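Local coordinates for protein cellobiose 2-epimerase (Caldibacillus thermoamylovorans, PDB 5ZHB) that catalyses the reversible epimerization of cellobiose at C2 of its reducing-end glucose, interconverting it with 4-O-β-D-glucosyl-D-mannose, at residues 302-306 with 352-358; 285-291 with 334-338; 246-250 with 306-310. Residues are numbered along the deposited sequence.

Contact 1 (302-306 with 352-358); sequences YTRVW and WYWSVEA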
loop_
_atom_site.group_PDB
_atom_site.type_symbol
_atom_site.label_atom_id
_atom_site.label_comp_id
_atom_site.label_asym_id
_atom_site.label_seq_id
_atom_site.Cartn_x
_atom_site.Cartn_y
_atom_site.Cartn_z
ATOM N N TYR A 302 -4.243 -17.414 11.130
ATOM C CA TYR A 302 -5.649 -17.047 11.121
ATOM C C TYR A 302 -5.877 -15.647 11.704
ATOM O O TYR A 302 -7.025 -15.229 11.843
ATOM C CB TYR A 302 -6.465 -18.065 11.936
ATOM C CG TYR A 302 -6.623 -19.389 11.204
ATOM C CD1 TYR A 302 -7.470 -19.483 10.109
ATOM C CD2 TYR A 302 -5.902 -20.516 11.572
ATOM C CE1 TYR A 302 -7.605 -20.667 9.401
ATOM C CE2 TYR A 302 -6.034 -21.710 10.875
ATOM C CZ TYR A 302 -6.887 -21.781 9.787
ATOM O OH TYR A 302 -7.042 -22.914 9.049
ATOM N N THR A 303 -4.810 -14.896 11.958
ATOM C CA THR A 303 -4.949 -13.503 12.376
ATOM C C THR A 303 -5.661 -12.718 11.281
ATOM O O THR A 303 -5.317 -12.841 10.111
ATOM C CB THR A 303 -3.584 -12.866 12.621
ATOM O OG1 THR A 303 -2.880 -13.678 13.545
ATOM C CG2 THR A 303 -3.708 -11.462 13.204
ATOM N N ARG A 304 -6.667 -11.933 11.672
ATOM C CA ARG A 304 -7.351 -11.021 10.778
ATOM C C ARG A 304 -6.672 -9.651 10.831
ATOM O O ARG A 304 -6.791 -8.953 11.841
ATOM C CB ARG A 304 -8.809 -10.850 11.186
ATOM C CG ARG A 304 -9.751 -11.964 10.751
ATOM C CD ARG A 304 -9.533 -13.234 11.592
ATOM N NE ARG A 304 -10.688 -14.134 11.502
ATOM C CZ ARG A 304 -10.775 -15.336 12.078
ATOM N NH1 ARG A 304 -9.718 -15.883 12.642
ATOM N NH2 ARG A 304 -11.913 -15.995 12.019
ATOM N N VAL A 305 -5.912 -9.330 9.778
ATOM C CA VAL A 305 -5.077 -8.136 9.737
ATOM C C VAL A 305 -5.875 -7.083 9.000
ATOM O O VAL A 305 -6.465 -7.405 7.970
ATOM C CB VAL A 305 -3.701 -8.380 9.081
ATOM C CG1 VAL A 305 -2.876 -7.109 8.970
ATOM C CG2 VAL A 305 -2.880 -9.394 9.863
ATOM N N TRP A 306 -5.841 -5.825 9.491
ATOM C CA TRP A 306 -6.735 -4.785 9.006
ATOM C C TRP A 306 -6.592 -4.566 7.496
ATOM O O TRP A 306 -7.597 -4.561 6.762
ATOM C CB TRP A 306 -6.570 -3.478 9.826
ATOM C CG TRP A 306 -5.656 -2.453 9.209
ATOM C CD1 TRP A 306 -6.058 -1.401 8.447
ATOM C CD2 TRP A 306 -4.221 -2.422 9.209
ATOM N NE1 TRP A 306 -4.974 -0.687 8.022
ATOM C CE2 TRP A 306 -3.833 -1.292 8.451
ATOM C CE3 TRP A 306 -3.226 -3.211 9.780
ATOM C CZ2 TRP A 306 -2.500 -0.964 8.211
ATOM C CZ3 TRP A 306 -1.909 -2.862 9.577
ATOM C CH2 TRP A 306 -1.552 -1.755 8.814
ATOM N N TRP A 352 -8.846 2.032 13.777
ATOM C CA TRP A 352 -8.954 0.604 13.544
ATOM C C TRP A 352 -7.846 -0.114 14.313
ATOM O O TRP A 352 -6.705 0.328 14.429
ATOM C CB TRP A 352 -8.864 0.293 12.034
ATOM C CG TRP A 352 -9.989 0.806 11.163
ATOM C CD1 TRP A 352 -10.795 1.889 11.326
ATOM C CD2 TRP A 352 -10.439 0.177 9.938
ATOM N NE1 TRP A 352 -11.705 1.986 10.304
ATOM C CE2 TRP A 352 -11.509 0.941 9.435
ATOM C CE3 TRP A 352 -10.049 -0.970 9.245
ATOM C CZ2 TRP A 352 -12.173 0.608 8.258
ATOM C CZ3 TRP A 352 -10.711 -1.300 8.083
ATOM C CH2 TRP A 352 -11.770 -0.545 7.612
ATOM N N TYR A 353 -8.163 -1.306 14.792
ATOM C CA TYR A 353 -7.117 -2.153 15.332
ATOM C C TYR A 353 -6.203 -2.677 14.225
ATOM O O TYR A 353 -6.608 -2.810 13.073
ATOM C CB TYR A 353 -7.744 -3.350 16.022
ATOM C CG TYR A 353 -8.683 -3.018 17.159
ATOM C CD1 TYR A 353 -8.241 -2.338 18.294
ATOM C CD2 TYR A 353 -9.984 -3.512 17.147
ATOM C CE1 TYR A 353 -9.117 -2.062 19.339
ATOM C CE2 TYR A 353 -10.855 -3.261 18.191
ATOM C CZ TYR A 353 -10.408 -2.573 19.299
ATOM O OH TYR A 353 -11.294 -2.379 20.304
ATOM N N TRP A 354 -4.956 -2.957 14.597
ATOM C CA TRP A 354 -3.991 -3.537 13.691
ATOM C C TRP A 354 -4.511 -4.886 13.201
ATOM O O TRP A 354 -4.504 -5.190 12.007
ATOM C CB TRP A 354 -2.653 -3.698 14.425
ATOM C CG TRP A 354 -1.556 -4.256 13.552
ATOM C CD1 TRP A 354 -1.492 -5.533 13.061
ATOM C CD2 TRP A 354 -0.357 -3.604 13.104
ATOM N NE1 TRP A 354 -0.377 -5.702 12.291
ATOM C CE2 TRP A 354 0.360 -4.550 12.333
ATOM C CE3 TRP A 354 0.194 -2.341 13.307
ATOM C CZ2 TRP A 354 1.591 -4.264 11.754
ATOM C CZ3 TRP A 354 1.431 -2.068 12.770
ATOM C CH2 TRP A 354 2.124 -3.020 12.011
ATOM N N SER A 355 -4.930 -5.720 14.157
ATOM C CA SER A 355 -5.402 -7.054 13.820
ATOM C C SER A 355 -6.321 -7.575 14.910
ATOM O O SER A 355 -6.402 -6.983 15.990
ATOM C CB SER A 355 -4.234 -7.991 13.536
ATOM O OG SER A 355 -3.346 -8.108 14.634
ATOM N N VAL A 356 -7.016 -8.667 14.588
ATOM C CA VAL A 356 -7.880 -9.377 15.514
ATOM C C VAL A 356 -7.469 -10.847 15.539
ATOM O O VAL A 356 -7.201 -11.442 14.500
ATOM C CB VAL A 356 -9.369 -9.221 15.168
ATOM C CG1 VAL A 356 -10.237 -9.982 16.155
ATOM C CG2 VAL A 356 -9.761 -7.754 15.096
ATOM N N GLU A 357 -7.361 -11.407 16.745
ATOM C CA GLU A 357 -7.042 -12.820 16.924
ATOM C C GLU A 357 -8.267 -13.688 16.605
ATOM O O GLU A 357 -9.384 -13.175 16.471
ATOM C CB GLU A 357 -6.595 -13.075 18.363
ATOM C CG GLU A 357 -5.408 -12.229 18.828
ATOM C CD GLU A 357 -4.146 -12.410 18.012
ATOM O OE1 GLU A 357 -3.891 -13.576 17.655
ATOM O OE2 GLU A 357 -3.438 -11.425 17.705
ATOM N N ALA A 358 -8.055 -15.016 16.482
ATOM C CA ALA A 358 -9.111 -15.965 16.135
ATOM C C ALA A 358 -10.217 -15.988 17.185
ATOM O O ALA A 358 -11.371 -16.244 16.855
ATOM C CB ALA A 358 -8.536 -17.342 15.951
HETATM O O HOH W 1 -1.207 -12.156 15.939
#
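Two short antiparallel strands pair here at the edge of a small four-stranded sheet: the end of strand 299-305 lies beside strand 355-356, an outermost strand. R304 and V356 form the hydrogen-bonded pair, with R304 N to V356 O at 2.9 Å and V356 N to R304 O at 2.8 Å; V305 and S355 form the adjoining non-hydrogen-bonded pair. A third backbone bond, W306 N to W354 O at 2.9 Å, carries the pairing into the first turn of helix 306-323, whose N-cap position is V305. The two faces of the pairing differ. On one lie the side chains of R304 and V356, their CB atoms 4.3 Å apart, the β-branched valine well suited to a strand; R304 NH1 turns back to bond Y302 O at 2.9 Å, while its other nitrogens reach D288 and S290. On the other lie V305 and S355, V305 CG2 4.2 Å from S355 CB; next to them T303 CG2 packs 3.5 Å from S355 CB, and the small serine turns its hydroxyl to T363. A water bridges T303 OG1 and E357 OE2, at 3.3 and 2.9 Å; T303 OG1 also bonds D301, and E357 OE2 also bonds T363. Toward the helix the contact becomes aromatic: the edge of W306 meets the face of W354 in a T-shaped pair, centroids 5.2 Å apart and planes at 61°, and W306 CD1 lies 4.1 Å from W352 CE3. Helix 326-343 packs against R304, V356, W306 and W352, and helix 375-387 also touches W352.

Contact 2 (285-291 with 334-338); sequences VLKDGSL and RIWDY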
loop_
_atom_site.group_PDB
_atom_site.type_symbol
_atom_site.label_atom_id
_atom_site.label_comp_id
_atom_site.label_asym_id
_atom_site.label_seq_id
_atom_site.Cartn_x
_atom_site.Cartn_y
_atom_site.Cartn_z
ATOM N N VAL A 285 -10.821 -16.741 2.378
ATOM C CA VAL A 285 -11.956 -16.359 3.199
ATOM C C VAL A 285 -12.309 -17.466 4.199
ATOM O O VAL A 285 -12.486 -18.624 3.833
ATOM C CB VAL A 285 -13.134 -16.024 2.282
ATOM C CG1 VAL A 285 -14.409 -15.766 3.065
ATOM C CG2 VAL A 285 -12.791 -14.836 1.396
ATOM N N LEU A 286 -12.439 -17.092 5.469
ATOM C CA LEU A 286 -12.753 -18.025 6.541
ATOM C C LEU A 286 -14.264 -18.190 6.674
ATOM O O LEU A 286 -15.025 -17.475 6.036
ATOM C CB LEU A 286 -12.121 -17.435 7.799
ATOM C CG LEU A 286 -10.602 -17.282 7.723
ATOM C CD1 LEU A 286 -9.961 -16.660 8.953
ATOM C CD2 LEU A 286 -10.016 -18.683 7.435
ATOM N N LYS A 287 -14.716 -19.082 7.564
ATOM C CA LYS A 287 -16.146 -19.350 7.605
ATOM C C LYS A 287 -16.907 -18.130 8.141
ATOM O O LYS A 287 -18.076 -17.992 7.795
ATOM C CB LYS A 287 -16.548 -20.726 8.171
ATOM C CG LYS A 287 -16.007 -21.157 9.520
ATOM C CD LYS A 287 -16.625 -20.415 10.697
ATOM C CE LYS A 287 -15.956 -20.771 11.989
ATOM N NZ LYS A 287 -16.236 -19.762 13.013
ATOM N N ASP A 288 -16.267 -17.196 8.878
ATOM C CA ASP A 288 -16.962 -15.975 9.314
ATOM C C ASP A 288 -16.971 -14.893 8.230
ATOM O O ASP A 288 -17.577 -13.843 8.413
ATOM C CB ASP A 288 -16.469 -15.441 10.656
ATOM C CG ASP A 288 -15.002 -15.047 10.664
ATOM O OD1 ASP A 288 -14.421 -15.022 9.558
ATOM O OD2 ASP A 288 -14.437 -14.851 11.760
ATOM N N GLY A 289 -16.328 -15.141 7.083
ATOM C CA GLY A 289 -16.303 -14.169 5.999
ATOM C C GLY A 289 -15.047 -13.290 6.027
ATOM O O GLY A 289 -14.814 -12.529 5.087
ATOM N N SER A 290 -14.242 -13.410 7.088
ATOM C CA SER A 290 -13.006 -12.633 7.220
ATOM C C SER A 290 -11.904 -13.283 6.385
ATOM O O SER A 290 -12.063 -14.409 5.926
ATOM C CB SER A 290 -12.608 -12.471 8.689
ATOM O OG SER A 290 -12.056 -13.651 9.262
ATOM N N LEU A 291 -10.763 -12.605 6.205
ATOM C CA LEU A 291 -9.628 -13.231 5.531
ATOM C C LEU A 291 -8.502 -13.543 6.496
ATOM O O LEU A 291 -8.112 -12.707 7.306
ATOM C CB LEU A 291 -9.065 -12.365 4.416
ATOM C CG LEU A 291 -9.860 -12.453 3.123
ATOM C CD1 LEU A 291 -11.016 -11.509 3.216
ATOM C CD2 LEU A 291 -8.972 -12.214 1.949
ATOM N N ARG A 334 -19.804 -9.557 3.729
ATOM C CA ARG A 334 -19.455 -10.294 4.924
ATOM C C ARG A 334 -18.139 -9.803 5.539
ATOM O O ARG A 334 -17.994 -9.782 6.759
ATOM C CB ARG A 334 -19.332 -11.795 4.655
ATOM C CG ARG A 334 -20.668 -12.380 4.217
ATOM C CD ARG A 334 -20.492 -13.844 3.830
ATOM N NE ARG A 334 -20.339 -14.641 5.043
ATOM C CZ ARG A 334 -19.518 -15.657 5.271
ATOM N NH1 ARG A 334 -18.634 -16.067 4.376
ATOM N NH2 ARG A 334 -19.573 -16.252 6.441
ATOM N N ILE A 335 -17.168 -9.397 4.717
ATOM C CA ILE A 335 -15.967 -8.800 5.288
ATOM C C ILE A 335 -16.358 -7.521 6.031
ATOM O O ILE A 335 -15.851 -7.256 7.117
ATOM C CB ILE A 335 -14.903 -8.496 4.217
ATOM C CG1 ILE A 335 -14.467 -9.763 3.480
ATOM C CG2 ILE A 335 -13.701 -7.772 4.844
ATOM C CD1 ILE A 335 -13.782 -9.458 2.163
ATOM N N TRP A 336 -17.210 -6.705 5.418
ATOM C CA TRP A 336 -17.557 -5.442 6.027
ATOM C C TRP A 336 -18.228 -5.653 7.379
ATOM O O TRP A 336 -17.879 -4.992 8.362
ATOM C CB TRP A 336 -18.438 -4.628 5.100
ATOM C CG TRP A 336 -18.828 -3.299 5.687
ATOM C CD1 TRP A 336 -20.097 -2.812 5.767
ATOM C CD2 TRP A 336 -17.961 -2.275 6.213
ATOM N NE1 TRP A 336 -20.090 -1.567 6.330
ATOM C CE2 TRP A 336 -18.797 -1.199 6.596
ATOM C CE3 TRP A 336 -16.580 -2.144 6.401
ATOM C CZ2 TRP A 336 -18.300 -0.024 7.146
ATOM C CZ3 TRP A 336 -16.090 -0.963 6.948
ATOM C CH2 TRP A 336 -16.938 0.079 7.296
ATOM N N ASP A 337 -19.159 -6.608 7.459
ATOM C CA ASP A 337 -19.768 -6.938 8.739
ATOM C C ASP A 337 -18.752 -7.361 9.784
ATOM O O ASP A 337 -18.863 -6.991 10.951
ATOM C CB ASP A 337 -20.767 -8.077 8.646
ATOM C CG ASP A 337 -22.181 -7.544 8.556
ATOM O OD1 ASP A 337 -22.583 -6.825 9.512
ATOM O OD2 ASP A 337 -22.821 -7.787 7.512
ATOM N N TYR A 338 -17.812 -8.217 9.389
ATOM C CA TYR A 338 -16.761 -8.616 10.301
ATOM C C TYR A 338 -15.992 -7.381 10.791
ATOM O O TYR A 338 -15.705 -7.264 11.991
ATOM C CB TYR A 338 -15.788 -9.574 9.622
ATOM C CG TYR A 338 -14.690 -10.022 10.559
ATOM C CD1 TYR A 338 -14.813 -11.162 11.346
ATOM C CD2 TYR A 338 -13.515 -9.285 10.650
ATOM C CE1 TYR A 338 -13.807 -11.542 12.223
ATOM C CE2 TYR A 338 -12.531 -9.639 11.540
ATOM C CZ TYR A 338 -12.663 -10.772 12.317
ATOM O OH TYR A 338 -11.626 -11.065 13.151
#
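Polar, aromatic and apolar contacts join the loop 285-291 to helix 326-343. The loop owes its shape to internal hydrogen bonds: a type I turn runs from L286 to G289, with G289 N to L286 O at 2.9 Å, and L286 N bonds S290 O at 2.7 Å. D288 adds an Asx turn, its OD1 accepting from S290 N at 3.0 Å and also from S290 OG at 2.7 Å. Between the segments there is a single hydrogen bond, R334 NH2 to K287 O at 2.7 Å. A long, flexible arginine suits this place, because its guanidinium can lie flat over the backbone of D288 and G289, R334 NH1 3.4 Å from G289 CA, while its edge meets the carbonyl. Glycine suits position 289 for two reasons: its positive phi is unfavourable for other residues, and a CB would collide with R334 CB. The aromatic contact is a CH-pi interaction, S290 CB standing 3.6 Å from the Y338 ring centroid and almost on the ring normal; serine is small enough to approach so closely. Apolar packing brings L291 CD1 within 3.6 Å of I335 CD1. The loop leads from helix 267-283 to strand 294-296. Helix 306-323 touches V285, S290, L291 and I335, and R304 of strand 299-305 forms a salt bridge with D288 and donates a hydrogen bond from NE to S290 OG.

Contact 3 (246-250 with 306-310); sequences GHDIE and WWVQV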
loop_
_atom_site.group_PDB
_atom_site.type_symbol
_atom_site.label_atom_id
_atom_site.label_comp_id
_atom_site.label_asym_id
_atom_site.label_seq_id
_atom_site.Cartn_x
_atom_site.Cartn_y
_atom_site.Cartn_z
ATOM N N GLY A 246 -3.584 -11.300 1.380
ATOM C CA GLY A 246 -3.839 -9.880 1.225
ATOM C C GLY A 246 -3.094 -9.276 0.051
ATOM O O GLY A 246 -3.661 -8.455 -0.672
ATOM N N HIS A 247 -1.816 -9.658 -0.140
ATOM C CA HIS A 247 -1.077 -9.184 -1.294
ATOM C C HIS A 247 -1.749 -9.612 -2.599
ATOM O O HIS A 247 -1.842 -8.843 -3.547
ATOM C CB HIS A 247 0.378 -9.660 -1.320
ATOM C CG HIS A 247 1.281 -8.929 -0.395
ATOM N ND1 HIS A 247 1.546 -9.416 0.875
ATOM C CD2 HIS A 247 2.027 -7.830 -0.564
ATOM C CE1 HIS A 247 2.387 -8.571 1.478
ATOM N NE2 HIS A 247 2.695 -7.614 0.621
ATOM N N ASP A 248 -2.204 -10.855 -2.667
ATOM C CA ASP A 248 -2.803 -11.337 -3.912
ATOM C C ASP A 248 -4.007 -10.506 -4.330
ATOM O O ASP A 248 -4.120 -10.095 -5.469
ATOM C CB ASP A 248 -3.134 -12.811 -3.768
ATOM C CG ASP A 248 -1.923 -13.729 -3.800
ATOM O OD1 ASP A 248 -0.847 -13.296 -3.328
ATOM O OD2 ASP A 248 -2.057 -14.860 -4.303
ATOM N N ILE A 249 -4.957 -10.297 -3.405
ATOM C CA ILE A 249 -6.202 -9.659 -3.764
ATOM C C ILE A 249 -5.963 -8.172 -4.015
ATOM O O ILE A 249 -6.589 -7.577 -4.894
ATOM C CB ILE A 249 -7.303 -9.973 -2.729
ATOM C CG1 ILE A 249 -8.666 -9.552 -3.242
ATOM C CG2 ILE A 249 -7.009 -9.387 -1.340
ATOM C CD1 ILE A 249 -9.037 -10.178 -4.578
ATOM N N GLU A 250 -5.012 -7.579 -3.279
ATOM C CA GLU A 250 -4.565 -6.228 -3.567
ATOM C C GLU A 250 -3.987 -6.146 -4.982
ATOM O O GLU A 250 -4.372 -5.271 -5.741
ATOM C CB GLU A 250 -3.505 -5.846 -2.528
ATOM C CG GLU A 250 -2.957 -4.432 -2.725
ATOM C CD GLU A 250 -1.845 -4.069 -1.737
ATOM O OE1 GLU A 250 -1.149 -4.989 -1.240
ATOM O OE2 GLU A 250 -1.694 -2.859 -1.449
ATOM N N TRP A 306 -5.841 -5.825 9.491
ATOM C CA TRP A 306 -6.735 -4.785 9.006
ATOM C C TRP A 306 -6.592 -4.566 7.496
ATOM O O TRP A 306 -7.597 -4.561 6.762
ATOM C CB TRP A 306 -6.570 -3.478 9.826
ATOM C CG TRP A 306 -5.656 -2.453 9.209
ATOM C CD1 TRP A 306 -6.058 -1.401 8.447
ATOM C CD2 TRP A 306 -4.221 -2.422 9.209
ATOM N NE1 TRP A 306 -4.974 -0.687 8.022
ATOM C CE2 TRP A 306 -3.833 -1.292 8.451
ATOM C CE3 TRP A 306 -3.226 -3.211 9.780
ATOM C CZ2 TRP A 306 -2.500 -0.964 8.211
ATOM C CZ3 TRP A 306 -1.909 -2.862 9.577
ATOM C CH2 TRP A 306 -1.552 -1.755 8.814
ATOM N N TRP A 307 -5.369 -4.421 7.004
ATOM C CA TRP A 307 -5.167 -4.046 5.607
ATOM C C TRP A 307 -5.605 -5.165 4.662
ATOM O O TRP A 307 -6.082 -4.866 3.569
ATOM C CB TRP A 307 -3.727 -3.594 5.312
ATOM C CG TRP A 307 -2.651 -4.648 5.353
ATOM C CD1 TRP A 307 -1.812 -4.935 6.387
ATOM C CD2 TRP A 307 -2.264 -5.519 4.270
ATOM N NE1 TRP A 307 -0.959 -5.947 6.044
ATOM C CE2 TRP A 307 -1.216 -6.328 4.750
ATOM C CE3 TRP A 307 -2.709 -5.693 2.950
ATOM C CZ2 TRP A 307 -0.596 -7.288 3.947
ATOM C CZ3 TRP A 307 -2.082 -6.628 2.154
ATOM C CH2 TRP A 307 -1.049 -7.431 2.652
ATOM N N VAL A 308 -5.463 -6.421 5.127
ATOM C CA VAL A 308 -5.877 -7.576 4.336
ATOM C C VAL A 308 -7.384 -7.541 4.077
ATOM O O VAL A 308 -7.828 -7.692 2.938
ATOM C CB VAL A 308 -5.418 -8.873 5.035
ATOM C CG1 VAL A 308 -6.014 -10.103 4.356
ATOM C CG2 VAL A 308 -3.902 -8.965 5.174
ATOM N N GLN A 309 -8.166 -7.164 5.089
ATOM C CA GLN A 309 -9.608 -7.152 4.963
ATOM C C GLN A 309 -10.014 -6.101 3.936
ATOM O O GLN A 309 -10.840 -6.363 3.069
ATOM C CB GLN A 309 -10.297 -6.876 6.295
ATOM C CG GLN A 309 -9.799 -7.694 7.477
ATOM C CD GLN A 309 -9.793 -9.189 7.234
ATOM O OE1 GLN A 309 -10.769 -9.750 6.744
ATOM N NE2 GLN A 309 -8.659 -9.827 7.471
ATOM N N VAL A 310 -9.468 -4.885 4.027
ATOM C CA VAL A 310 -9.944 -3.842 3.130
ATOM C C VAL A 310 -9.471 -4.071 1.683
ATOM O O VAL A 310 -10.170 -3.701 0.758
ATOM C CB VAL A 310 -9.541 -2.423 3.592
ATOM C CG1 VAL A 310 -9.959 -2.165 5.030
ATOM C CG2 VAL A 310 -8.071 -2.111 3.403
#
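W307 decides the shape of this buried contact. Its p rotamer (chi1 70°) swings the indole off its own helix toward helix 245-262, although the CA-to-CB bond points sideways, so that W307 CZ3 comes to 3.5 Å from G246 C. G246 supplies the space: a CB there would strike both W307 CZ3 and V308 CG2. V308, in its t rotamer, packs CG1 3.8 Å from G246 CA, and the two CA atoms are just 4.4 Å apart. H247 starts out away from the other helix, but with chi1 near -77° its imidazole turns back and offers a face to the indole edge, W307 CH2 lying 3.7 Å from H247 ND1. The pair is T-shaped, with planes at 76° and centroids 5.2 Å apart. Hydrogen bonds between ND1 and S244 OG and between NE2 and N184 OD1 hold the orientation of the imidazole. Extended over chi1 and chi2, E250 brings its OE1 to 3.9 Å from W307 CZ3, close to H376, whose ring stacks on W307. No hydrogen bond joins the segments. Their helix axes approach to 8.9 Å and run in the same general direction, 33° apart. Neighbouring inner helices that point the same way are a feature of the (α/α)6 barrel of this epimerase family, and the side chains gathered here are consistent with lining its central sugar-binding cleft.

The three contacts are mutually about 12 Å apart, centre to centre, and interlock along the chain: 246-250, 285-291, 302-306, 306-310, 334-338, 352-358. Contact 1 runs directly into contact 3 through the shared W306, where strand 299-305 becomes helix 306-323. Contacts 1 and 2 meet where Y338 OH packs 3.5 Å from V356 CG1, and Q309 OE1 of 306-310 meets L291 N of contact 2 at 2.9 Å. Contact 3, about 9 Å from the chain centre, belongs to the inner helices of the barrel; contact 2, about 21 Å out, ties a loop to outer helix 326-343. The edge of the sheet, in contact 1, thus links the barrel's inner and outer helical layers.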